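Binding domain (Hc) of Paraclostridial Mosquitocidal Protein 1 (Paraclostridium bifermentans, PDB 6HOX) recognises and binds host nerve cells as the receptor-binding part of a botulinum-like clostridial neurotoxin that specifically targets Anopheles mosquitoes. Local coordinates at residues 180-188 and 232-240. Residues are numbered along the deposited sequence; the frame is centred on the assembly and turned at random.
Sequences TLYINGDKI and NESEVEMLF
With CG anti to its own carbonyl carbon (chi1 -61°), the Tyr182 ring reaches helix 233-240, while Val236, whose CG1 lies anti to the backbone N (chi1 172°), sets that methyl over one ring face. The contact packs a beta hairpin, the hairpin of strands 178-183 and 186-192 joined by a type I' turn from Ile183 to Asp186, against a helix; the hairpin belongs to the concanavalin-like N-terminal half of the clostridial receptor-binding domain. Val236 CG1 makes a CH-pi contact 3.7 Å from the Tyr182 centroid, displaced toward the rim on the CG side, and CG2 of the same valine covers CE1 and CZ. Glu233 CG lies in the ring plane at the CE2 edge, and Tyr182 OH ends 3.4 Å from Glu233 CA. Nearer the turn, the Phe240 ring lies under the backbone of Asn184 and Gly185: Asn184 O stands over the ring centre, and Asn184 CA comes within 3.4 Å of Phe240 CE1. The Asn184 amide is tilted 31° from that ring, and its OD1 accepts from His168 N on the adjacent strand 167-174. Gly185, at positive phi, brings its CA to 4.5 Å from Glu237 CA, a close passage of turn and helix. At the exposed end, the extended Glu233 side chain meets Lys187 at about a right angle in a salt bridge, Lys187 NZ to Glu233 OE1 at 3.3 Å, whose hydrogen bond is weak. Asn232 caps the helix and forms a capping box with Glu235, whose carboxylate also pairs with Arg229. Two waters bridge the segments: one accepts from Lys187 N and donates to Glu233 OE2, while the other links the backbones, donating to Gly185 O at 2.5 Å and to Glu233 O at 2.7 Å.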
ATOM      1  N   THR A 180      14.924   8.190  14.530  1.00 25.99           N
ATOM      2  CA  THR A 180      15.026   7.304  13.336  1.00 26.72           C
ATOM      3  C   THR A 180      13.646   7.116  12.699  1.00 25.93           C
ATOM      4  O   THR A 180      12.666   6.913  13.412  1.00 25.26           O
ATOM      5  CB  THR A 180      15.644   5.946  13.694  1.00 26.74           C
ATOM      6  OG1 THR A 180      16.914   6.195  14.291  1.00 28.53           O
ATOM      7  CG2 THR A 180      15.815   5.035  12.498  1.00 28.84           C
ATOM      8  N   LEU A 181      13.593   7.189  11.358  1.00 26.31           N
ATOM      9  CA  LEU A 181      12.359   7.019  10.600  1.00 25.90           C
ATOM     10  C   LEU A 181      12.451   5.792   9.686  1.00 24.38           C
ATOM     11  O   LEU A 181      13.455   5.585   8.999  1.00 23.80           O
ATOM     12  CB  LEU A 181      12.052   8.269   9.779  1.00 27.17           C
ATOM     13  CG  LEU A 181      10.646   8.263   9.158  1.00 28.96           C
ATOM     14  CD1 LEU A 181      10.011   9.641   9.186  1.00 32.62           C
ATOM     15  CD2 LEU A 181      10.670   7.744   7.733  1.00 28.46           C
ATOM     16  N   TYR A 182      11.351   5.027   9.664  1.00 24.50           N
ATOM     17  CA  TYR A 182      11.209   3.776   8.936  1.00 23.55           C
ATOM     18  C   TYR A 182       9.962   3.860   8.040  1.00 23.80           C
ATOM     19  O   TYR A 182       8.960   4.436   8.450  1.00 24.13           O
ATOM     20  CB  TYR A 182      11.014   2.600   9.901  1.00 25.47           C
ATOM     21  CG  TYR A 182      12.125   2.325  10.882  1.00 24.59           C
ATOM     22  CD1 TYR A 182      12.220   3.034  12.066  1.00 24.78           C
ATOM     23  CD2 TYR A 182      13.051   1.312  10.664  1.00 26.12           C
ATOM     24  CE1 TYR A 182      13.238   2.790  12.977  1.00 26.86           C
ATOM     25  CE2 TYR A 182      14.071   1.050  11.572  1.00 26.46           C
ATOM     26  CZ  TYR A 182      14.177   1.797  12.730  1.00 25.79           C
ATOM     27  OH  TYR A 182      15.171   1.563  13.646  1.00 25.08           O
ATOM     28  N   ILE A 183      10.038   3.297   6.821  1.00 22.16           N
ATOM     29  CA  ILE A 183       8.862   2.992   5.993  1.00 23.89           C
ATOM     30  C   ILE A 183       8.864   1.479   5.743  1.00 23.19           C
ATOM     31  O   ILE A 183       9.906   0.929   5.354  1.00 22.72           O
ATOM     32  CB  ILE A 183       8.838   3.796   4.672  1.00 23.95           C
ATOM     33  CG1 ILE A 183       8.854   5.301   4.929  1.00 25.15           C
ATOM     34  CG2 ILE A 183       7.627   3.406   3.837  1.00 24.77           C
ATOM     35  CD1 ILE A 183       9.068   6.168   3.716  1.00 25.61           C
ATOM     36  N   ASN A 184       7.718   0.830   6.015  1.00 23.17           N
ATOM     37  CA  ASN A 184       7.500  -0.595   5.837  1.00 24.10           C
ATOM     38  C   ASN A 184       8.629  -1.373   6.525  1.00 25.68           C
ATOM     39  O   ASN A 184       9.176  -2.326   5.978  1.00 24.79           O
ATOM     40  CB  ASN A 184       7.334  -0.948   4.351  1.00 24.92           C
ATOM     41  CG  ASN A 184       6.121  -0.285   3.715  1.00 25.40           C
ATOM     42  OD1 ASN A 184       5.181   0.117   4.408  1.00 25.13           O
ATOM     43  ND2 ASN A 184       6.135  -0.140   2.398  1.00 25.83           N
ATOM     44  N   GLY A 185       8.979  -0.951   7.745  1.00 24.86           N
ATOM     45  CA  GLY A 185       9.927  -1.674   8.562  1.00 24.59           C
ATOM     46  C   GLY A 185      11.379  -1.456   8.155  1.00 25.38           C
ATOM     47  O   GLY A 185      12.260  -2.042   8.768  1.00 24.08           O
ATOM     48  N   ASP A 186      11.631  -0.660   7.105  1.00 26.82           N
ATOM     49  CA  ASP A 186      12.984  -0.321   6.648  1.00 26.24           C
ATOM     50  C   ASP A 186      13.385   1.097   7.097  1.00 26.91           C
ATOM     51  O   ASP A 186      12.707   2.078   6.819  1.00 25.62           O
ATOM     52  CB  ASP A 186      13.088  -0.380   5.123  1.00 29.20           C
ATOM     53  CG  ASP A 186      12.903  -1.760   4.519  1.00 32.03           C
ATOM     54  OD1 ASP A 186      13.248  -2.749   5.194  1.00 34.23           O
ATOM     55  OD2 ASP A 186      12.424  -1.828   3.372  1.00 34.17           O
ATOM     56  N   LYS A 187      14.548   1.201   7.737  1.00 26.75           N
ATOM     57  CA  LYS A 187      15.120   2.468   8.145  1.00 29.28           C
ATOM     58  C   LYS A 187      15.465   3.314   6.915  1.00 30.49           C
ATOM     59  O   LYS A 187      16.111   2.838   5.983  1.00 32.73           O
ATOM     60  CB  LYS A 187      16.374   2.197   8.968  1.00 31.85           C
ATOM     61  CG  LYS A 187      17.005   3.434   9.581  1.00 33.25           C
ATOM     62  CD  LYS A 187      18.012   3.084  10.637  1.00 35.64           C
ATOM     63  CE  LYS A 187      19.140   2.228  10.114  1.00 36.31           C
ATOM     64  NZ  LYS A 187      20.256   2.185  11.084  1.00 39.56           N
ATOM     65  N   ILE A 188      14.998   4.562   6.926  1.00 27.68           N
ATOM     66  CA  ILE A 188      15.080   5.507   5.819  1.00 29.77           C
ATOM     67  C   ILE A 188      16.112   6.589   6.143  1.00 27.31           C
ATOM     68  O   ILE A 188      16.865   7.017   5.288  1.00 25.56           O
ATOM     69  CB  ILE A 188      13.700   6.163   5.584  1.00 32.52           C
ATOM     70  CG1 ILE A 188      12.632   5.134   5.238  1.00 37.72           C
ATOM     71  CG2 ILE A 188      13.766   7.260   4.534  1.00 34.62           C
ATOM     72  CD1 ILE A 188      13.011   4.228   4.094  1.00 38.36           C
ATOM     73  N   ASN A 232      14.113  -0.734  18.715  1.00 29.68           N
ATOM     74  CA  ASN A 232      15.317  -0.923  17.930  1.00 32.88           C
ATOM     75  C   ASN A 232      14.904  -1.399  16.524  1.00 32.51           C
ATOM     76  O   ASN A 232      13.728  -1.667  16.264  1.00 30.85           O
ATOM     77  CB  ASN A 232      16.339  -1.816  18.648  1.00 36.38           C
ATOM     78  CG  ASN A 232      15.914  -3.262  18.789  1.00 38.51           C
ATOM     79  OD1 ASN A 232      15.229  -3.811  17.923  1.00 39.95           O
ATOM     80  ND2 ASN A 232      16.329  -3.885  19.877  1.00 37.81           N
ATOM     81  N   GLU A 233      15.893  -1.444  15.624  1.00 31.43           N
ATOM     82  CA  GLU A 233      15.703  -1.723  14.209  1.00 33.45           C
ATOM     83  C   GLU A 233      14.999  -3.083  14.033  1.00 32.04           C
ATOM     84  O   GLU A 233      14.099  -3.220  13.164  1.00 30.44           O
ATOM     85  CB  GLU A 233      17.056  -1.587  13.498  1.00 34.98           C
ATOM     86  CG  GLU A 233      16.958  -1.588  11.985  1.00 40.15           C
ATOM     87  CD  GLU A 233      18.228  -1.203  11.240  1.00 42.21           C
ATOM     88  OE1 GLU A 233      19.204  -0.821  11.909  1.00 45.44           O
ATOM     89  OE2 GLU A 233      18.245  -1.309   9.989  1.00 39.39           O
ATOM     90  N   SER A 234      15.371  -4.073  14.856  1.00 31.23           N
ATOM     91  CA  SER A 234      14.786  -5.440  14.775  1.00 32.02           C
ATOM     92  C   SER A 234      13.331  -5.444  15.252  1.00 31.31           C
ATOM     93  O   SER A 234      12.490  -6.173  14.722  1.00 30.16           O
ATOM     94  CB  SER A 234      15.585  -6.442  15.559  1.00 32.26           C
ATOM     95  OG  SER A 234      16.893  -6.540  15.037  1.00 36.02           O
ATOM     96  N   GLU A 235      13.058  -4.663  16.297  1.00 29.46           N
ATOM     97  CA  GLU A 235      11.717  -4.541  16.833  1.00 29.43           C
ATOM     98  C   GLU A 235      10.781  -3.871  15.811  1.00 27.57           C
ATOM     99  O   GLU A 235       9.622  -4.241  15.731  1.00 30.75           O
ATOM    100  CB  GLU A 235      11.758  -3.776  18.157  1.00 31.12           C
ATOM    101  CG  GLU A 235      12.382  -4.573  19.278  1.00 34.75           C
ATOM    102  CD  GLU A 235      12.601  -3.807  20.572  1.00 37.62           C
ATOM    103  OE1 GLU A 235      12.989  -2.624  20.507  1.00 36.62           O
ATOM    104  OE2 GLU A 235      12.400  -4.401  21.637  1.00 39.78           O
ATOM    105  N   VAL A 236      11.276  -2.895  15.037  1.00 28.16           N
ATOM    106  CA  VAL A 236      10.436  -2.184  14.053  1.00 27.84           C
ATOM    107  C   VAL A 236      10.061  -3.156  12.921  1.00 28.28           C
ATOM    108  O   VAL A 236       8.922  -3.186  12.469  1.00 25.96           O
ATOM    109  CB  VAL A 236      11.123  -0.913  13.516  1.00 27.81           C
ATOM    110  CG1 VAL A 236      10.337  -0.291  12.371  1.00 28.42           C
ATOM    111  CG2 VAL A 236      11.371   0.113  14.616  1.00 27.97           C
ATOM    112  N   GLU A 237      11.017  -3.984  12.487  1.00 28.99           N
ATOM    113  CA  GLU A 237      10.742  -4.995  11.455  1.00 32.34           C
ATOM    114  C   GLU A 237       9.651  -5.951  11.951  1.00 32.33           C
ATOM    115  O   GLU A 237       8.699  -6.269  11.237  1.00 30.05           O
ATOM    116  CB  GLU A 237      12.024  -5.748  11.098  1.00 35.84           C
ATOM    117  CG  GLU A 237      11.892  -6.620   9.873  1.00 42.02           C
ATOM    118  CD  GLU A 237      13.216  -7.196   9.411  1.00 47.64           C
ATOM    119  OE1 GLU A 237      13.858  -7.874  10.221  1.00 52.94           O
ATOM    120  OE2 GLU A 237      13.622  -6.915   8.266  1.00 58.64           O
ATOM    121  N   MET A 238       9.790  -6.389  13.200  1.00 34.88           N
ATOM    122  CA  MET A 238       8.833  -7.296  13.845  1.00 37.34           C
ATOM    123  C   MET A 238       7.447  -6.636  13.919  1.00 33.88           C
ATOM    124  O   MET A 238       6.437  -7.288  13.667  1.00 29.03           O
ATOM    125  CB  MET A 238       9.368  -7.635  15.238  1.00 42.83           C
ATOM    126  CG  MET A 238       8.473  -8.455  16.124  1.00 50.23           C
ATOM    127  SD  MET A 238       9.332  -8.777  17.719  1.00 70.47           S
ATOM    128  CE  MET A 238      10.910  -9.433  17.169  1.00 64.43           C
ATOM    129  N   LEU A 239       7.403  -5.341  14.272  1.00 31.21           N
ATOM    130  CA  LEU A 239       6.132  -4.603  14.349  1.00 29.00           C
ATOM    131  C   LEU A 239       5.468  -4.590  12.960  1.00 28.14           C
ATOM    132  O   LEU A 239       4.249  -4.856  12.806  1.00 26.87           O
ATOM    133  CB  LEU A 239       6.406  -3.182  14.845  1.00 29.13           C
ATOM    134  CG  LEU A 239       5.219  -2.216  14.777  1.00 29.55           C
ATOM    135  CD1 LEU A 239       4.078  -2.720  15.634  1.00 29.56           C
ATOM    136  CD2 LEU A 239       5.624  -0.823  15.218  1.00 29.95           C
ATOM    137  N   PHE A 240       6.266  -4.297  11.928  1.00 27.24           N
ATOM    138  CA  PHE A 240       5.739  -4.231  10.572  1.00 26.52           C
ATOM    139  C   PHE A 240       5.169  -5.594  10.165  1.00 26.74           C
ATOM    140  O   PHE A 240       4.044  -5.669   9.635  1.00 25.29           O
ATOM    141  CB  PHE A 240       6.803  -3.742   9.596  1.00 26.39           C
ATOM    142  CG  PHE A 240       6.389  -3.819   8.146  1.00 25.22           C
ATOM    143  CD1 PHE A 240       5.480  -2.915   7.626  1.00 26.95           C
ATOM    144  CD2 PHE A 240       6.917  -4.782   7.306  1.00 26.03           C
ATOM    145  CE1 PHE A 240       5.094  -2.975   6.297  1.00 27.24           C
ATOM    146  CE2 PHE A 240       6.537  -4.853   5.977  1.00 25.90           C
ATOM    147  CZ  PHE A 240       5.639  -3.937   5.468  1.00 27.82           C
TER
HETATM  148  O   HOH W   1      13.916  -2.409  10.618  1.00 32.34           O
HETATM  149  O   HOH W   2      16.025  -1.324   8.597  1.00 34.04           O